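Local coordinates for protein-arginine-phosphatase (Geobacillus stearothermophilus, PDB 4PIC) that removes phosphate from phosphoarginine residues of proteins, probably counteracting the arginine kinase McsB, and has almost no activity on phosphotyrosine peptides, at residues L68-D74 against F94-K100; A81-G85 against D112-A116. The contacts are given in a common frame with arbitrary orientation. Numbering follows the deposited sequence.

Contact 1. Residues L68-D74 against F94-K100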
loop_
_atom_site.group_PDB
_atom_site.type_symbol
_atom_site.label_atom_id
_atom_site.label_comp_id
_atom_site.label_asym_id
_atom_site.label_seq_id
_atom_site.Cartn_x
_atom_site.Cartn_y
_atom_site.Cartn_z
ATOM N N LEU A 68 -1.005 -7.764 5.611
ATOM C CA LEU A 68 -0.821 -8.789 4.599
ATOM C C LEU A 68 0.646 -9.155 4.431
ATOM O O LEU A 68 1.486 -8.291 4.161
ATOM C CB LEU A 68 -1.388 -8.315 3.262
ATOM C CG LEU A 68 -1.201 -9.258 2.081
ATOM C CD1 LEU A 68 -1.925 -10.574 2.338
ATOM C CD2 LEU A 68 -1.711 -8.614 0.798
ATOM N N LYS A 69 0.940 -10.440 4.581
ATOM C CA LYS A 69 2.301 -10.941 4.459
ATOM C C LYS A 69 2.354 -12.155 3.551
ATOM O O LYS A 69 1.320 -12.741 3.227
ATOM C CB LYS A 69 2.866 -11.280 5.842
ATOM C CG LYS A 69 3.032 -10.072 6.749
ATOM C CD LYS A 69 4.012 -10.348 7.879
ATOM C CE LYS A 69 4.514 -9.056 8.505
ATOM N NZ LYS A 69 3.411 -8.264 9.120
ATOM N N LYS A 70 3.567 -12.526 3.146
ATOM C CA LYS A 70 3.820 -13.697 2.319
ATOM C C LYS A 70 3.068 -14.928 2.828
ATOM O O LYS A 70 2.504 -15.694 2.049
ATOM C CB LYS A 70 5.333 -13.958 2.289
ATOM C CG LYS A 70 5.756 -15.269 1.665
ATOM C CD LYS A 70 5.458 -15.292 0.182
ATOM C CE LYS A 70 6.091 -16.517 -0.473
ATOM N NZ LYS A 70 5.554 -16.758 -1.839
ATOM N N GLU A 71 3.036 -15.085 4.143
ATOM C CA GLU A 71 2.397 -16.228 4.768
ATOM C C GLU A 71 0.901 -16.310 4.446
ATOM O O GLU A 71 0.364 -17.402 4.272
ATOM C CB GLU A 71 2.632 -16.199 6.278
ATOM C CG GLU A 71 4.078 -16.516 6.700
ATOM C CD GLU A 71 5.120 -15.536 6.149
ATOM O OE1 GLU A 71 4.890 -14.304 6.188
ATOM O OE2 GLU A 71 6.175 -16.007 5.666
ATOM N N HIS A 72 0.232 -15.162 4.361
ATOM C CA HIS A 72 -1.193 -15.142 4.009
ATOM C C HIS A 72 -1.374 -15.532 2.555
ATOM O O HIS A 72 -2.333 -16.214 2.191
ATOM C CB HIS A 72 -1.789 -13.741 4.161
ATOM C CG HIS A 72 -1.820 -13.225 5.559
ATOM N ND1 HIS A 72 -0.992 -12.209 5.989
ATOM C CD2 HIS A 72 -2.612 -13.536 6.612
ATOM C CE1 HIS A 72 -1.256 -11.933 7.254
ATOM N NE2 HIS A 72 -2.237 -12.723 7.655
ATOM N N ILE A 73 -0.472 -15.049 1.711
ATOM C CA ILE A 73 -0.503 -15.340 0.286
ATOM C C ILE A 73 -0.351 -16.841 0.035
ATOM O O ILE A 73 -1.098 -17.427 -0.756
ATOM C CB ILE A 73 0.605 -14.565 -0.451
ATOM C CG1 ILE A 73 0.394 -13.055 -0.303
ATOM C CG2 ILE A 73 0.682 -14.982 -1.916
ATOM C CD1 ILE A 73 -0.863 -12.535 -0.983
ATOM N N ASP A 74 0.590 -17.467 0.741
ATOM C CA ASP A 74 0.829 -18.899 0.595
ATOM C C ASP A 74 -0.299 -19.748 1.178
ATOM O O ASP A 74 -0.561 -20.848 0.697
ATOM C CB ASP A 74 2.155 -19.292 1.245
ATOM C CG ASP A 74 3.349 -18.699 0.536
ATOM O OD1 ASP A 74 3.196 -18.271 -0.626
ATOM O OD2 ASP A 74 4.440 -18.674 1.146
ATOM N N PHE A 94 3.586 -9.365 -4.732
ATOM C CA PHE A 94 3.683 -10.820 -4.684
ATOM C C PHE A 94 3.343 -11.441 -6.045
ATOM O O PHE A 94 2.251 -11.992 -6.225
ATOM C CB PHE A 94 2.728 -11.392 -3.628
ATOM C CG PHE A 94 2.992 -10.903 -2.230
ATOM C CD1 PHE A 94 4.108 -11.335 -1.527
ATOM C CD2 PHE A 94 2.109 -10.038 -1.615
ATOM C CE1 PHE A 94 4.347 -10.886 -0.232
ATOM C CE2 PHE A 94 2.334 -9.590 -0.322
ATOM C CZ PHE A 94 3.455 -10.017 0.369
ATOM N N PRO A 95 4.282 -11.368 -7.001
ATOM C CA PRO A 95 4.054 -11.875 -8.362
ATOM C C PRO A 95 3.643 -13.341 -8.383
ATOM O O PRO A 95 2.903 -13.763 -9.274
ATOM C CB PRO A 95 5.424 -11.716 -9.030
ATOM C CG PRO A 95 6.086 -10.632 -8.284
ATOM C CD PRO A 95 5.617 -10.758 -6.861
ATOM N N GLU A 96 4.109 -14.107 -7.402
ATOM C CA GLU A 96 3.769 -15.525 -7.314
ATOM C C GLU A 96 2.273 -15.753 -7.045
ATOM O O GLU A 96 1.772 -16.870 -7.201
ATOM C CB GLU A 96 4.616 -16.198 -6.230
ATOM C CG GLU A 96 4.287 -15.729 -4.802
ATOM C CD GLU A 96 5.142 -14.556 -4.288
ATOM O OE1 GLU A 96 5.445 -13.599 -5.038
ATOM O OE2 GLU A 96 5.510 -14.592 -3.095
ATOM N N ALA A 97 1.575 -14.691 -6.645
ATOM C CA ALA A 97 0.140 -14.749 -6.352
ATOM C C ALA A 97 -0.760 -14.462 -7.559
ATOM O O ALA A 97 -1.986 -14.482 -7.437
ATOM C CB ALA A 97 -0.192 -13.774 -5.227
ATOM N N LYS A 98 -0.167 -14.207 -8.722
ATOM C CA LYS A 98 -0.916 -13.669 -9.857
ATOM C C LYS A 98 -2.069 -14.562 -10.331
ATOM O O LYS A 98 -3.127 -14.067 -10.724
ATOM C CB LYS A 98 0.036 -13.360 -11.018
ATOM C CG LYS A 98 -0.637 -12.732 -12.224
ATOM C CD LYS A 98 0.377 -12.056 -13.134
ATOM C CE LYS A 98 -0.263 -11.652 -14.454
ATOM N NZ LYS A 98 -1.471 -10.810 -14.245
ATOM N N ASP A 99 -1.877 -15.878 -10.297
ATOM C CA ASP A 99 -2.885 -16.782 -10.825
ATOM C C ASP A 99 -4.080 -16.922 -9.894
ATOM O O ASP A 99 -5.143 -17.374 -10.317
ATOM C CB ASP A 99 -2.275 -18.158 -11.045
ATOM C CG ASP A 99 -1.928 -18.833 -9.748
ATOM O OD1 ASP A 99 -0.965 -18.380 -9.085
ATOM O OD2 ASP A 99 -2.626 -19.801 -9.370
ATOM N N LYS A 100 -3.920 -16.539 -8.626
ATOM C CA LYS A 100 -4.985 -16.768 -7.650
ATOM C C LYS A 100 -5.496 -15.482 -7.012
ATOM O O LYS A 100 -6.249 -15.533 -6.036
ATOM C CB LYS A 100 -4.534 -17.742 -6.564
ATOM C CG LYS A 100 -3.394 -17.244 -5.687
ATOM C CD LYS A 100 -3.058 -18.297 -4.636
ATOM C CE LYS A 100 -1.778 -17.967 -3.906
ATOM N NZ LYS A 100 -1.510 -18.984 -2.866
HETATM O O HOH W 1 1.404 -18.475 -2.951
#
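Phe94, the first residue past helix 84-93 to leave helical geometry, and Ile73 bury the most surface here. Ile73 lies over one face of the Phe94 ring in a CH-pi contact, its CG1 3.9 Å from the ring centroid and 18° off the normal, while its CG2 packs on Ala97 CB at 3.6 Å. Around the same ring, Lys70 N comes within 3.7 Å of Phe94 CZ and Leu68 CG within 4.3 Å of Phe94 CE2. The Lys70 side chain runs past the ring, CB 4.1 Å from Phe94 CE1, to a salt-bridge network: its NZ pairs with Glu96 OE2 (2.5 Å) and, one helical turn on, with Asp74 OD1 (3.1 Å). Lys100 NZ donates to the Ile73 carbonyl O at 2.7 Å and to that of Ala76, so it ties down the C-terminal end of the short helix; water 1 bridges it to Asp74 OD1. Helix 70-75 is thus packed against the turn joining helix 84-93 to strand 101-103. Ile90 of helix 84-93 backs both Leu68 and Ile73, and Leu68 also reaches Leu6 and Val8 of strand 3-9.

Contact 2. Residues A81-G85 against D112-A116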
loop_
_atom_site.group_PDB
_atom_site.type_symbol
_atom_site.label_atom_id
_atom_site.label_comp_id
_atom_site.label_asym_id
_atom_site.label_seq_id
_atom_site.Cartn_x
_atom_site.Cartn_y
_atom_site.Cartn_z
ATOM N N ALA A 81 -9.474 -9.418 -3.691
ATOM C CA ALA A 81 -9.246 -8.019 -3.395
ATOM C C ALA A 81 -10.548 -7.227 -3.462
ATOM O O ALA A 81 -11.445 -7.541 -4.243
ATOM C CB ALA A 81 -8.222 -7.435 -4.379
HETATM N N MSE A 82 -10.636 -6.167 -2.669
HETATM C CA MSE A 82 -11.833 -5.333 -2.681
HETATM C C MSE A 82 -11.925 -4.484 -3.947
HETATM O O MSE A 82 -13.019 -4.139 -4.391
HETATM C CB MSE A 82 -11.900 -4.446 -1.422
HETATM C CG MSE A 82 -12.020 -5.221 -0.094
HETATM SE SE MSE A 82 -13.633 -6.280 0.126
HETATM C CE MSE A 82 -13.098 -7.895 -0.773
ATOM N N THR A 83 -10.774 -4.124 -4.508
ATOM C CA THR A 83 -10.726 -3.236 -5.671
ATOM C C THR A 83 -9.641 -3.705 -6.627
ATOM O O THR A 83 -8.748 -4.445 -6.225
ATOM C CB THR A 83 -10.374 -1.781 -5.266
ATOM O OG1 THR A 83 -9.002 -1.713 -4.847
ATOM C CG2 THR A 83 -11.278 -1.271 -4.148
ATOM N N SER A 84 -9.689 -3.241 -7.872
ATOM C CA SER A 84 -8.621 -3.541 -8.823
ATOM C C SER A 84 -7.274 -2.962 -8.379
ATOM O O SER A 84 -6.226 -3.593 -8.571
ATOM C CB SER A 84 -8.988 -3.072 -10.236
ATOM O OG SER A 84 -9.221 -1.681 -10.271
ATOM N N GLY A 85 -7.304 -1.780 -7.765
ATOM C CA GLY A 85 -6.098 -1.167 -7.231
ATOM C C GLY A 85 -5.425 -2.083 -6.233
ATOM O O GLY A 85 -4.209 -2.262 -6.258
ATOM N N ASP A 112 -15.676 -6.533 -14.037
ATOM C CA ASP A 112 -14.931 -5.944 -12.941
ATOM C C ASP A 112 -15.676 -4.808 -12.258
ATOM O O ASP A 112 -16.611 -4.223 -12.812
ATOM C CB ASP A 112 -13.522 -5.533 -13.374
ATOM C CG ASP A 112 -12.451 -6.126 -12.478
ATOM O OD1 ASP A 112 -11.496 -6.733 -13.006
ATOM O OD2 ASP A 112 -12.570 -5.983 -11.234
ATOM N N GLY A 113 -15.269 -4.530 -11.027
ATOM C CA GLY A 113 -15.889 -3.495 -10.229
ATOM C C GLY A 113 -15.196 -3.450 -8.888
ATOM O O GLY A 113 -14.598 -4.447 -8.462
ATOM N N ASP A 114 -15.259 -2.292 -8.245
ATOM C CA ASP A 114 -14.705 -2.117 -6.912
ATOM C C ASP A 114 -15.830 -2.058 -5.904
ATOM O O ASP A 114 -16.903 -1.523 -6.191
ATOM C CB ASP A 114 -13.906 -0.814 -6.824
ATOM C CG ASP A 114 -12.683 -0.814 -7.713
ATOM O OD1 ASP A 114 -12.293 -1.898 -8.174
ATOM O OD2 ASP A 114 -12.113 0.276 -7.933
ATOM N N ILE A 115 -15.576 -2.588 -4.714
ATOM C CA ILE A 115 -16.526 -2.448 -3.618
ATOM C C ILE A 115 -16.532 -0.980 -3.188
ATOM O O ILE A 115 -15.470 -0.350 -3.111
ATOM C CB ILE A 115 -16.148 -3.357 -2.432
ATOM C CG1 ILE A 115 -16.160 -4.826 -2.862
ATOM C CG2 ILE A 115 -17.070 -3.104 -1.236
ATOM C CD1 ILE A 115 -17.504 -5.300 -3.381
ATOM N N ALA A 116 -17.717 -0.423 -2.949
ATOM C CA ALA A 116 -17.839 0.977 -2.528
ATOM C C ALA A 116 -16.895 1.319 -1.377
ATOM O O ALA A 116 -16.811 0.577 -0.398
ATOM C CB ALA A 116 -19.277 1.290 -2.137
HETATM O O HOH W 2 -14.407 -6.340 -6.234
HETATM O O HOH W 3 -9.402 0.236 -7.938
#
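Two direct hydrogen bonds join these segments. Ile115 N donates to Met82 O (3.0 Å, nearly linear at 176°), and Ser84 N donates to the carboxylate OD1 of Asp114 at 2.9 Å. The second satisfies an amide in the first turn of helix 84-93, where Thr83, the N-cap, directs its OG1 to His86 N; side chains from both the helix's own N-cap and the facing loop therefore serve its N terminus. Water extends the polar contact: water 2 donates to both Met82 O and Gly113 O, and water 3 accepts from Gly85 N and donates to Asp114 OD2, so both carboxylate oxygens of Asp114 serve the helix start. The apolar part is small, with the selenium of Met82, a selenomethionine, 4.2 Å from Ile115 CG1; both side chains continue onto Leu133 of helix 123-150. The catalytic centre adjoins them. Met82 touches the nucleophile Cys9, and Arg15, an active-site residue by similarity, contacts Thr83 and donates from NH1 to Ile115 O. In the low molecular weight phosphatase fold, this arrangement joins the C-terminal end of a central parallel strand to the loop carrying the general acid, here probably Asp117.

How the contacts relate
From the N terminus, the chain first forms strands 3-9 and 31-37 and then enters contact 1 at residues 68-74. Strand 78-81 leads into the first half of contact 2, at 81-85, and helix 84-93 runs on to the second half of contact 1, at 94-100, closing a loop with 19 residues between its segments. After strand 101-103 and helix 104-109, residues 112-116 complete contact 2 across 26 intervening residues. The two closures cross rather than nest, with helix 84-93 running between them: contact 2 involves its start and contact 1 the turn just beyond its end. Their centres lie about 18 Å apart and their nearest atoms about 7 Å, so they do not touch.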